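Local structure of metallo-beta-lactamase family protein (Staphylococcus aureus, 3R2U) at residues A[56-61]-A[282-287]; A[331-336]-A[356-361]; A[337-342]-A[361-366]. The protein is probably a metal-dependent hydrolase of the metallo-beta-lactamase superfamily that binds an iron(III) ion, with rhodanese-like sequence further along the chain. All blocks are in the same frame, centred on the assembly; numbering follows the deposited sequence. Where two conformers were deposited one is given.

Interaction 1 of 3, residues A[56-61]-A[282-287]; sequences IRDLSS and NLYQPY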
loop_
_atom_site.group_PDB
_atom_site.type_symbol
_atom_site.label_atom_id
_atom_site.label_comp_id
_atom_site.label_asym_id
_atom_site.label_seq_id
_atom_site.Cartn_x
_atom_site.Cartn_y
_atom_site.Cartn_z
ATOM N N ILE A 56 1.876 22.446 -1.655
ATOM C CA ILE A 56 1.439 21.894 -2.915
ATOM C C ILE A 56 -0.093 21.775 -2.789
ATOM O O ILE A 56 -0.645 22.083 -1.728
ATOM C CB ILE A 56 2.113 20.543 -3.230
ATOM C CG1 ILE A 56 1.822 19.487 -2.150
ATOM C CG2 ILE A 56 3.621 20.747 -3.349
ATOM C CD1 ILE A 56 2.215 18.067 -2.569
ATOM N N ARG A 57 -0.766 21.332 -3.852
ATOM C CA ARG A 57 -2.238 21.249 -3.857
ATOM C C ARG A 57 -2.825 20.132 -3.002
ATOM O O ARG A 57 -3.929 20.270 -2.460
ATOM C CB ARG A 57 -2.762 21.065 -5.285
ATOM C CG ARG A 57 -2.727 22.272 -6.116
ATOM C CD ARG A 57 -3.226 21.937 -7.501
ATOM N NE ARG A 57 -4.679 21.894 -7.623
ATOM C CZ ARG A 57 -5.334 21.237 -8.578
ATOM N NH1 ARG A 57 -4.672 20.470 -9.456
ATOM N NH2 ARG A 57 -6.652 21.315 -8.646
ATOM N N ASP A 58 -2.121 19.004 -2.952
ATOM C CA ASP A 58 -2.543 17.871 -2.141
ATOM C C ASP A 58 -2.003 18.127 -0.745
ATOM O O ASP A 58 -0.787 18.136 -0.533
ATOM C CB ASP A 58 -2.003 16.590 -2.740
ATOM C CG ASP A 58 -2.241 15.393 -1.881
ATOM O OD1 ASP A 58 -2.828 15.517 -0.793
ATOM O OD2 ASP A 58 -1.789 14.313 -2.300
ATOM N N LEU A 59 -2.899 18.352 0.209
ATOM C CA LEU A 59 -2.483 18.730 1.564
ATOM C C LEU A 59 -2.329 17.550 2.524
ATOM O O LEU A 59 -1.947 17.744 3.668
ATOM C CB LEU A 59 -3.515 19.698 2.157
ATOM C CG LEU A 59 -3.812 20.998 1.390
ATOM C CD1 LEU A 59 -4.821 21.871 2.174
ATOM C CD2 LEU A 59 -2.545 21.782 1.115
ATOM N N SER A 60 -2.613 16.344 2.052
ATOM C CA SER A 60 -2.641 15.156 2.911
ATOM C C SER A 60 -1.381 14.863 3.725
ATOM O O SER A 60 -1.486 14.480 4.889
ATOM C CB SER A 60 -3.055 13.911 2.114
ATOM O OG SER A 60 -2.131 13.598 1.100
ATOM N N SER A 61 -0.206 15.041 3.121
ATOM C CA SER A 61 1.044 14.769 3.816
ATOM C C SER A 61 1.239 15.701 4.992
ATOM O O SER A 61 1.603 15.257 6.079
ATOM C CB SER A 61 2.239 14.856 2.870
ATOM O OG SER A 61 2.338 13.685 2.086
ATOM N N ASN A 282 -9.329 25.615 -9.729
ATOM C CA ASN A 282 -10.271 24.837 -8.934
ATOM C C ASN A 282 -9.585 24.130 -7.760
ATOM O O ASN A 282 -8.390 23.812 -7.823
ATOM C CB ASN A 282 -10.943 23.773 -9.813
ATOM C CG ASN A 282 -11.900 24.365 -10.826
ATOM O OD1 ASN A 282 -12.291 25.509 -10.724
ATOM N ND2 ASN A 282 -12.275 23.570 -11.815
ATOM N N LEU A 283 -10.347 23.886 -6.701
ATOM C CA LEU A 283 -9.820 23.163 -5.575
ATOM C C LEU A 283 -9.306 21.815 -6.044
ATOM O O LEU A 283 -9.843 21.202 -6.954
ATOM C CB LEU A 283 -10.889 22.944 -4.506
ATOM C CG LEU A 283 -11.351 24.175 -3.712
ATOM C CD1 LEU A 283 -12.634 23.833 -2.909
ATOM C CD2 LEU A 283 -10.229 24.678 -2.768
ATOM N N TYR A 284 -8.246 21.354 -5.413
ATOM C CA TYR A 284 -7.750 20.032 -5.693
ATOM C C TYR A 284 -8.730 18.945 -5.218
ATOM O O TYR A 284 -9.223 18.987 -4.080
ATOM C CB TYR A 284 -6.409 19.791 -4.969
ATOM C CG TYR A 284 -6.080 18.347 -4.903
ATOM C CD1 TYR A 284 -5.642 17.662 -6.033
ATOM C CD2 TYR A 284 -6.227 17.637 -3.722
ATOM C CE1 TYR A 284 -5.366 16.316 -5.985
ATOM C CE2 TYR A 284 -5.949 16.296 -3.664
ATOM C CZ TYR A 284 -5.523 15.645 -4.789
ATOM O OH TYR A 284 -5.255 14.330 -4.705
ATOM N N GLN A 285 -8.959 17.973 -6.096
ATOM C CA GLN A 285 -9.695 16.756 -5.783
ATOM C C GLN A 285 -9.161 15.625 -6.660
ATOM O O GLN A 285 -8.939 15.819 -7.867
ATOM C CB GLN A 285 -11.207 16.864 -6.054
ATOM C CG GLN A 285 -11.985 17.865 -5.241
ATOM C CD GLN A 285 -12.008 17.573 -3.759
ATOM O OE1 GLN A 285 -11.659 16.486 -3.320
ATOM N NE2 GLN A 285 -12.434 18.559 -2.976
ATOM N N PRO A 286 -8.964 14.435 -6.064
ATOM C CA PRO A 286 -8.615 13.309 -6.880
ATOM C C PRO A 286 -9.807 13.018 -7.792
ATOM O O PRO A 286 -10.941 13.458 -7.507
ATOM C CB PRO A 286 -8.429 12.180 -5.863
ATOM C CG PRO A 286 -9.342 12.567 -4.730
ATOM C CD PRO A 286 -9.254 14.049 -4.673
ATOM N N TYR A 287 -9.561 12.287 -8.872
ATOM C CA TYR A 287 -10.611 11.925 -9.794
ATOM C C TYR A 287 -10.337 10.610 -10.479
ATOM O O TYR A 287 -9.206 10.149 -10.527
ATOM C CB TYR A 287 -10.852 13.038 -10.825
ATOM C CG TYR A 287 -9.698 13.358 -11.746
ATOM C CD1 TYR A 287 -8.668 14.212 -11.346
ATOM C CD2 TYR A 287 -9.669 12.863 -13.045
ATOM C CE1 TYR A 287 -7.617 14.541 -12.226
ATOM C CE2 TYR A 287 -8.651 13.177 -13.908
ATOM C CZ TYR A 287 -7.631 14.022 -13.501
ATOM O OH TYR A 287 -6.636 14.322 -14.375
HETATM O O HOH W 1 -6.045 24.181 -6.410
HETATM O O HOH W 2 -9.199 19.248 -8.938
#
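Arg-57 and Tyr-284 carry most of this contact, in which the turn before helix 60-69 of the metallo-beta-lactamase fold meets the extended loop that follows helix 269-279. Their CA atoms lie 5.9 Å apart, and the guanidinium and phenol planes are turned 85° against each other, so the two groups do not stack. Instead the guanidinium lies with one face over the CB of Tyr-284, NE standing 3.8 Å from that carbon. At the edge of the same group, NH2 donates to the carbonyl O of Asn-282 over 3.2 Å. That bond is bent (141° at the hydrogen), and the donor sits well above the carbonyl plane rather than on a lone pair. A water lies within hydrogen-bonding distance of NE of Arg-57, from which it accepts, and of the same Asn-282 oxygen. A second water, only weakly bonded to NH2, ties the carbonyl of Leu-283 to the amide of Gln-285. The other terminal nitrogen, NH1, has the stronger partner: it forms a salt bridge with Asp-361 and also donates to the carbonyl O of Gln-356, so the guanidinium links three parts of the chain and its orientation is fixed from several sides.

The ring of Tyr-284 reaches the turn because CG is anti to the backbone N (chi1 163°), which brings a ring face against Asp-58. That face receives the CA and CB of Asp-58, offset toward the rim, with CA 4.0 Å from CD2 of Tyr-284. The carboxylate beyond that CB serves the helix start: OD1 of Asp-58 accepts the capping bond from the N of Ser-60 at 3.0 Å and, from the same face of its plane, a second bond from Ser-60 OG at 2.8 Å.

Interaction 2 of 3, residues A[331-336]-A[356-361]; sequences WYLNYD and QLIGYD
Tyr-335 and Tyr-360 form a T-shaped pair between the loop leading to strand 339-342 and the Schellman motif that ends helix 345-356, in which Gly-359, at positive phi, is the C-prime residue. The edge of Tyr-360 is directed at the face of Tyr-335, with centroids 6.0 Å apart and planes at 81°.

Apolar packing comes from Leu-333. Its CD1 sits over the face of the Tyr-360 ring in a CH-pi contact, 4.1 Å from the centroid and almost exactly over the centre. The other methyl, CD2, meets CD1 of Ile-358 tip to tip at 3.8 Å and also touches CB of Tyr-360. With CG of Tyr-360 anti to the backbone N (chi1 -177°), the ring is turned so that one face meets Leu-333 while an edge points at Tyr-335. Its hydroxyl bonds to the carbonyl O of Gln-337.

Polar contacts fix the end of Tyr-335, whose ring also packs against helix 269-279. The carbonyls of Ile-358 and Gly-359 both lie at its edge, near the ring plane, and OH of Tyr-335 donates to O of Ile-358 over 2.8 Å, tilted 18° from the carbonyl plane.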
loop_
_atom_site.group_PDB
_atom_site.type_symbol
_atom_site.label_atom_id
_atom_site.label_comp_id
_atom_site.label_asym_id
_atom_site.label_seq_id
_atom_site.Cartn_x
_atom_site.Cartn_y
_atom_site.Cartn_z
ATOM N N TRP A 331 7.147 20.267 -21.652
ATOM C CA TRP A 331 7.343 20.684 -23.019
ATOM C C TRP A 331 6.200 20.305 -23.945
ATOM O O TRP A 331 6.094 20.881 -25.023
ATOM C CB TRP A 331 8.653 20.123 -23.572
ATOM C CG TRP A 331 9.863 20.703 -22.912
ATOM C CD1 TRP A 331 10.624 20.135 -21.931
ATOM C CD2 TRP A 331 10.431 21.989 -23.168
ATOM N NE1 TRP A 331 11.645 20.990 -21.568
ATOM C CE2 TRP A 331 11.545 22.135 -22.311
ATOM C CE3 TRP A 331 10.111 23.032 -24.047
ATOM C CZ2 TRP A 331 12.340 23.280 -22.314
ATOM C CZ3 TRP A 331 10.898 24.172 -24.042
ATOM C CH2 TRP A 331 11.999 24.286 -23.185
ATOM N N TYR A 332 5.348 19.351 -23.540
ATOM C CA TYR A 332 4.253 18.870 -24.392
ATOM C C TYR A 332 2.850 19.031 -23.833
ATOM O O TYR A 332 1.900 18.983 -24.598
ATOM C CB TYR A 332 4.436 17.378 -24.687
ATOM C CG TYR A 332 5.731 17.054 -25.367
ATOM C CD1 TYR A 332 6.839 16.663 -24.628
ATOM C CD2 TYR A 332 5.857 17.154 -26.746
ATOM C CE1 TYR A 332 8.038 16.382 -25.242
ATOM C CE2 TYR A 332 7.060 16.882 -27.369
ATOM C CZ TYR A 332 8.142 16.497 -26.608
ATOM O OH TYR A 332 9.331 16.210 -27.203
ATOM N N LEU A 333 2.714 19.225 -22.522
ATOM C CA LEU A 333 1.393 19.296 -21.909
ATOM C C LEU A 333 0.639 20.490 -22.437
ATOM O O LEU A 333 1.156 21.591 -22.428
ATOM C CB LEU A 333 1.494 19.386 -20.369
ATOM C CG LEU A 333 0.190 19.157 -19.583
ATOM C CD1 LEU A 333 -0.347 17.762 -19.792
ATOM C CD2 LEU A 333 0.396 19.399 -18.107
ATOM N N ASN A 334 -0.560 20.261 -22.947
ATOM C CA ASN A 334 -1.411 21.353 -23.396
ATOM C C ASN A 334 -2.573 21.480 -22.374
ATOM O O ASN A 334 -3.472 20.617 -22.318
ATOM C CB ASN A 334 -1.912 21.075 -24.808
ATOM C CG ASN A 334 -2.657 22.237 -25.399
ATOM O OD1 ASN A 334 -3.256 23.044 -24.687
ATOM N ND2 ASN A 334 -2.631 22.329 -26.715
ATOM N N TYR A 335 -2.536 22.542 -21.553
ATOM C CA TYR A 335 -3.546 22.744 -20.511
ATOM C C TYR A 335 -4.957 22.967 -21.026
ATOM O O TYR A 335 -5.912 22.833 -20.273
ATOM C CB TYR A 335 -3.156 23.912 -19.587
ATOM C CG TYR A 335 -2.046 23.579 -18.621
ATOM C CD1 TYR A 335 -0.725 23.531 -19.045
ATOM C CD2 TYR A 335 -2.314 23.321 -17.277
ATOM C CE1 TYR A 335 0.286 23.240 -18.173
ATOM C CE2 TYR A 335 -1.292 23.050 -16.389
ATOM C CZ TYR A 335 0.006 23.002 -16.852
ATOM O OH TYR A 335 1.054 22.709 -16.021
ATOM N N ASP A 336 -5.084 23.297 -22.297
ATOM C CA ASP A 336 -6.377 23.573 -22.905
ATOM C C ASP A 336 -7.031 22.329 -23.496
ATOM O O ASP A 336 -8.115 22.425 -24.095
ATOM C CB ASP A 336 -6.208 24.626 -24.014
ATOM C CG ASP A 336 -5.566 25.929 -23.505
ATOM O OD1 ASP A 336 -5.800 26.299 -22.356
ATOM O OD2 ASP A 336 -4.849 26.602 -24.266
ATOM N N GLN A 356 -1.676 16.696 -11.466
ATOM C CA GLN A 356 -2.465 17.626 -10.672
ATOM C C GLN A 356 -1.524 18.530 -9.853
ATOM O O GLN A 356 -1.884 19.653 -9.496
ATOM C CB GLN A 356 -3.440 16.916 -9.751
ATOM C CG GLN A 356 -4.462 16.046 -10.472
ATOM C CD GLN A 356 -5.583 15.622 -9.552
ATOM O OE1 GLN A 356 -5.558 14.540 -8.998
ATOM N NE2 GLN A 356 -6.536 16.503 -9.345
ATOM N N LEU A 357 -0.325 18.049 -9.561
ATOM C CA LEU A 357 0.620 18.862 -8.826
ATOM C C LEU A 357 1.158 20.025 -9.680
ATOM O O LEU A 357 1.715 20.979 -9.145
ATOM C CB LEU A 357 1.732 18.024 -8.203
ATOM C CG LEU A 357 1.219 16.959 -7.226
ATOM C CD1 LEU A 357 2.380 16.317 -6.503
ATOM C CD2 LEU A 357 0.196 17.521 -6.216
ATOM N N ILE A 358 0.993 19.950 -10.996
ATOM C CA ILE A 358 1.311 21.099 -11.860
ATOM C C ILE A 358 0.020 21.711 -12.410
ATOM O O ILE A 358 0.001 22.363 -13.451
ATOM C CB ILE A 358 2.364 20.804 -12.971
ATOM C CG1 ILE A 358 1.917 19.694 -13.913
ATOM C CG2 ILE A 358 3.695 20.438 -12.351
ATOM C CD1 ILE A 358 2.766 19.644 -15.191
ATOM N N GLY A 359 -1.073 21.515 -11.681
ATOM C CA GLY A 359 -2.344 22.149 -12.016
ATOM C C GLY A 359 -3.113 21.662 -13.219
ATOM O O GLY A 359 -3.884 22.442 -13.833
ATOM N N TYR A 360 -2.931 20.394 -13.574
ATOM C CA TYR A 360 -3.636 19.796 -14.716
ATOM C C TYR A 360 -4.565 18.707 -14.186
ATOM O O TYR A 360 -4.097 17.700 -13.643
ATOM C CB TYR A 360 -2.653 19.232 -15.755
ATOM C CG TYR A 360 -3.368 18.682 -16.957
ATOM C CD1 TYR A 360 -3.804 19.531 -17.995
ATOM C CD2 TYR A 360 -3.665 17.333 -17.046
ATOM C CE1 TYR A 360 -4.484 19.022 -19.085
ATOM C CE2 TYR A 360 -4.344 16.821 -18.128
ATOM C CZ TYR A 360 -4.767 17.666 -19.137
ATOM O OH TYR A 360 -5.442 17.145 -20.212
ATOM N N ASP A 361 -5.878 18.906 -14.349
ATOM C CA ASP A 361 -6.890 17.983 -13.805
ATOM C C ASP A 361 -7.723 17.326 -14.903
ATOM O O ASP A 361 -8.773 16.763 -14.620
ATOM C CB ASP A 361 -7.883 18.770 -12.901
ATOM C CG ASP A 361 -7.251 19.296 -11.615
ATOM O OD1 ASP A 361 -6.177 18.809 -11.178
ATOM O OD2 ASP A 361 -7.856 20.199 -11.017
#

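Interaction 3 of 3, residues A[337-342]-A[361-366]; sequences QEINLI and DDIAGY
Ile-339 and Ile-363 pair as parallel neighbours, their CA atoms 4.9 Å apart, where strand 339-342 runs beside strand 363-367. The short strand axes approach to 4.8 Å and their directions differ by 32°.

Backbone bonds join them. N of Ala-364 donates to O of Ile-339 over 2.8 Å at 167°, and N of Leu-341 to O of Gly-365 over 3.2 Å, the latter in the carbonyl plane. The bond from N of Ile-339 to O of Asp-362 is weak. Leu-341 bridges to Tyr-366, so strand 363-367 carries one extra residue, a beta bulge at Ala-364 and Gly-365. CA-H...O contacts accompany these bonds, among them Ile-363 CA to the Ile-339 oxygen.

Apolar contacts gather on the face bearing Ile-339, Leu-341 and Ile-363. With CG1 beside the backbone N (chi1 -66°), Ile-363 brings CD1 within 3.9 Å of both CG2 of Ile-339 and CG of Leu-341, and the Leu-341 side chain crosses that of Ile-363 at about a right angle.

Polar groups occupy other positions. A water lies within hydrogen-bonding distance of both OE2 of Glu-338 and O of Asp-362, while the same carboxylate oxygen touches CB of Ala-364. OD1 of Asn-340 accepts from NH1 of Arg-297 and its ND2 donates to O of Asn-294.

Both strands belong to a beta-alpha-beta unit whose connection is helix 345-356: Leu-341 packs on its Ala-351 and Thr-352, Ile-363 on its Leu-355. Strand 298-301 flanks 339-342 on the side away from 363-367, whose Tyr-366 bonds through OH to Asp-67 of the second subunit.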
loop_
_atom_site.group_PDB
_atom_site.type_symbol
_atom_site.label_atom_id
_atom_site.label_comp_id
_atom_site.label_asym_id
_atom_site.label_seq_id
_atom_site.Cartn_x
_atom_site.Cartn_y
_atom_site.Cartn_z
ATOM N N GLN A 337 -6.377 21.172 -23.387
ATOM C CA GLN A 337 -6.957 19.950 -23.945
ATOM C C GLN A 337 -7.018 18.826 -22.932
ATOM O O GLN A 337 -6.218 18.761 -22.003
ATOM C CB GLN A 337 -6.124 19.450 -25.134
ATOM C CG GLN A 337 -5.973 20.443 -26.268
ATOM C CD GLN A 337 -5.246 19.867 -27.482
ATOM O OE1 GLN A 337 -5.120 18.641 -27.642
ATOM N NE2 GLN A 337 -4.807 20.755 -28.371
ATOM N N GLU A 338 -7.972 17.945 -23.136
ATOM C CA GLU A 338 -8.069 16.716 -22.370
ATOM C C GLU A 338 -7.058 15.753 -22.996
ATOM O O GLU A 338 -6.893 15.711 -24.215
ATOM C CB GLU A 338 -9.476 16.125 -22.445
ATOM C CG GLU A 338 -10.580 17.080 -21.983
ATOM C CD GLU A 338 -11.966 16.404 -21.954
ATOM O OE1 GLU A 338 -12.916 16.962 -22.545
ATOM O OE2 GLU A 338 -12.098 15.309 -21.359
ATOM N N ILE A 339 -6.411 14.961 -22.157
ATOM C CA ILE A 339 -5.333 14.085 -22.586
ATOM C C ILE A 339 -5.539 12.643 -22.156
ATOM O O ILE A 339 -6.142 12.394 -21.120
ATOM C CB ILE A 339 -4.039 14.654 -21.950
ATOM C CG1 ILE A 339 -3.699 15.974 -22.637
ATOM C CG2 ILE A 339 -2.891 13.671 -21.976
ATOM C CD1 ILE A 339 -2.726 16.849 -21.888
ATOM N N ASN A 340 -5.094 11.693 -22.983
ATOM C CA ASN A 340 -5.092 10.275 -22.611
ATOM C C ASN A 340 -3.686 9.844 -22.199
ATOM O O ASN A 340 -2.687 10.396 -22.671
ATOM C CB ASN A 340 -5.506 9.375 -23.772
ATOM C CG ASN A 340 -6.981 9.444 -24.098
ATOM O OD1 ASN A 340 -7.798 9.882 -23.300
ATOM N ND2 ASN A 340 -7.329 8.964 -25.266
ATOM N N LEU A 341 -3.624 8.844 -21.331
ATOM C CA LEU A 341 -2.386 8.260 -20.911
ATOM C C LEU A 341 -2.382 6.784 -21.278
ATOM O O LEU A 341 -3.434 6.144 -21.311
ATOM C CB LEU A 341 -2.205 8.403 -19.402
ATOM C CG LEU A 341 -2.145 9.804 -18.858
ATOM C CD1 LEU A 341 -2.022 9.781 -17.310
ATOM C CD2 LEU A 341 -0.980 10.593 -19.555
ATOM N N ILE A 342 -1.197 6.263 -21.592
ATOM C CA ILE A 342 -1.025 4.856 -21.903
ATOM C C ILE A 342 -0.228 4.205 -20.779
ATOM O O ILE A 342 0.874 4.646 -20.410
ATOM C CB ILE A 342 -0.351 4.624 -23.266
ATOM C CG1 ILE A 342 -1.300 5.066 -24.389
ATOM C CG2 ILE A 342 0.026 3.115 -23.432
ATOM C CD1 ILE A 342 -0.753 4.938 -25.728
ATOM N N ASP A 361 -5.878 18.906 -14.349
ATOM C CA ASP A 361 -6.890 17.983 -13.805
ATOM C C ASP A 361 -7.723 17.326 -14.903
ATOM O O ASP A 361 -8.773 16.763 -14.620
ATOM C CB ASP A 361 -7.883 18.770 -12.901
ATOM C CG ASP A 361 -7.251 19.296 -11.615
ATOM O OD1 ASP A 361 -6.177 18.809 -11.178
ATOM O OD2 ASP A 361 -7.856 20.199 -11.017
ATOM N N ASP A 362 -7.260 17.379 -16.144
ATOM C CA ASP A 362 -8.094 16.969 -17.278
ATOM C C ASP A 362 -7.719 15.675 -18.026
ATOM O O ASP A 362 -8.046 15.534 -19.206
ATOM C CB ASP A 362 -8.200 18.142 -18.253
ATOM C CG ASP A 362 -8.958 19.326 -17.660
ATOM O OD1 ASP A 362 -9.723 19.126 -16.712
ATOM O OD2 ASP A 362 -8.792 20.463 -18.145
ATOM N N ILE A 363 -7.088 14.729 -17.344
ATOM C CA ILE A 363 -6.812 13.423 -17.958
ATOM C C ILE A 363 -8.186 12.823 -18.211
ATOM O O ILE A 363 -9.024 12.751 -17.306
ATOM C CB ILE A 363 -5.989 12.514 -17.071
ATOM C CG1 ILE A 363 -4.595 13.102 -16.882
ATOM C CG2 ILE A 363 -5.857 11.110 -17.676
ATOM C CD1 ILE A 363 -3.794 13.264 -18.173
ATOM N N ALA A 364 -8.425 12.438 -19.450
ATOM C CA ALA A 364 -9.726 11.919 -19.858
ATOM C C ALA A 364 -9.868 10.409 -19.744
ATOM O O ALA A 364 -10.973 9.900 -19.647
ATOM C CB ALA A 364 -10.045 12.370 -21.280
ATOM N N GLY A 365 -8.763 9.694 -19.735
ATOM C CA GLY A 365 -8.832 8.242 -19.645
ATOM C C GLY A 365 -7.524 7.625 -20.046
ATOM O O GLY A 365 -6.559 8.331 -20.255
ATOM N N TYR A 366 -7.476 6.298 -20.104
ATOM C CA TYR A 366 -6.249 5.619 -20.440
ATOM C C TYR A 366 -6.498 4.438 -21.371
ATOM O O TYR A 366 -7.631 3.996 -21.548
ATOM C CB TYR A 366 -5.524 5.135 -19.179
ATOM C CG TYR A 366 -6.138 3.908 -18.504
ATOM C CD1 TYR A 366 -7.141 4.039 -17.563
ATOM C CD2 TYR A 366 -5.694 2.622 -18.808
ATOM C CE1 TYR A 366 -7.720 2.925 -16.958
ATOM C CE2 TYR A 366 -6.259 1.502 -18.205
ATOM C CZ TYR A 366 -7.283 1.670 -17.290
ATOM O OH TYR A 366 -7.841 0.588 -16.688
HETATM O O HOH W 3 -10.990 15.643 -19.011
#

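How the interactions relate
Interaction 1 closes before the others open, whereas the segments of interactions 2 and 3 alternate along the chain. Their centres are about 10 Å apart and they share Asp-361: interaction 2 joins the loops preceding strands 339-342 and 363-367, and interaction 3 pairs those strands in the four-stranded parallel sheet. Helix 345-356 links the two strands, and its end supplies part of interaction 2. Interaction 1 lies about 15 Å from interaction 2 and 18 Å from interaction 3, centre to centre. Its salt bridge to Asp-361 is consistent with holding the metallo-beta-lactamase part to this unit; loop 282-287 adds its own link, Tyr-287 OH lying 3.0 Å from Ile-363 N, a probable hydrogen bond.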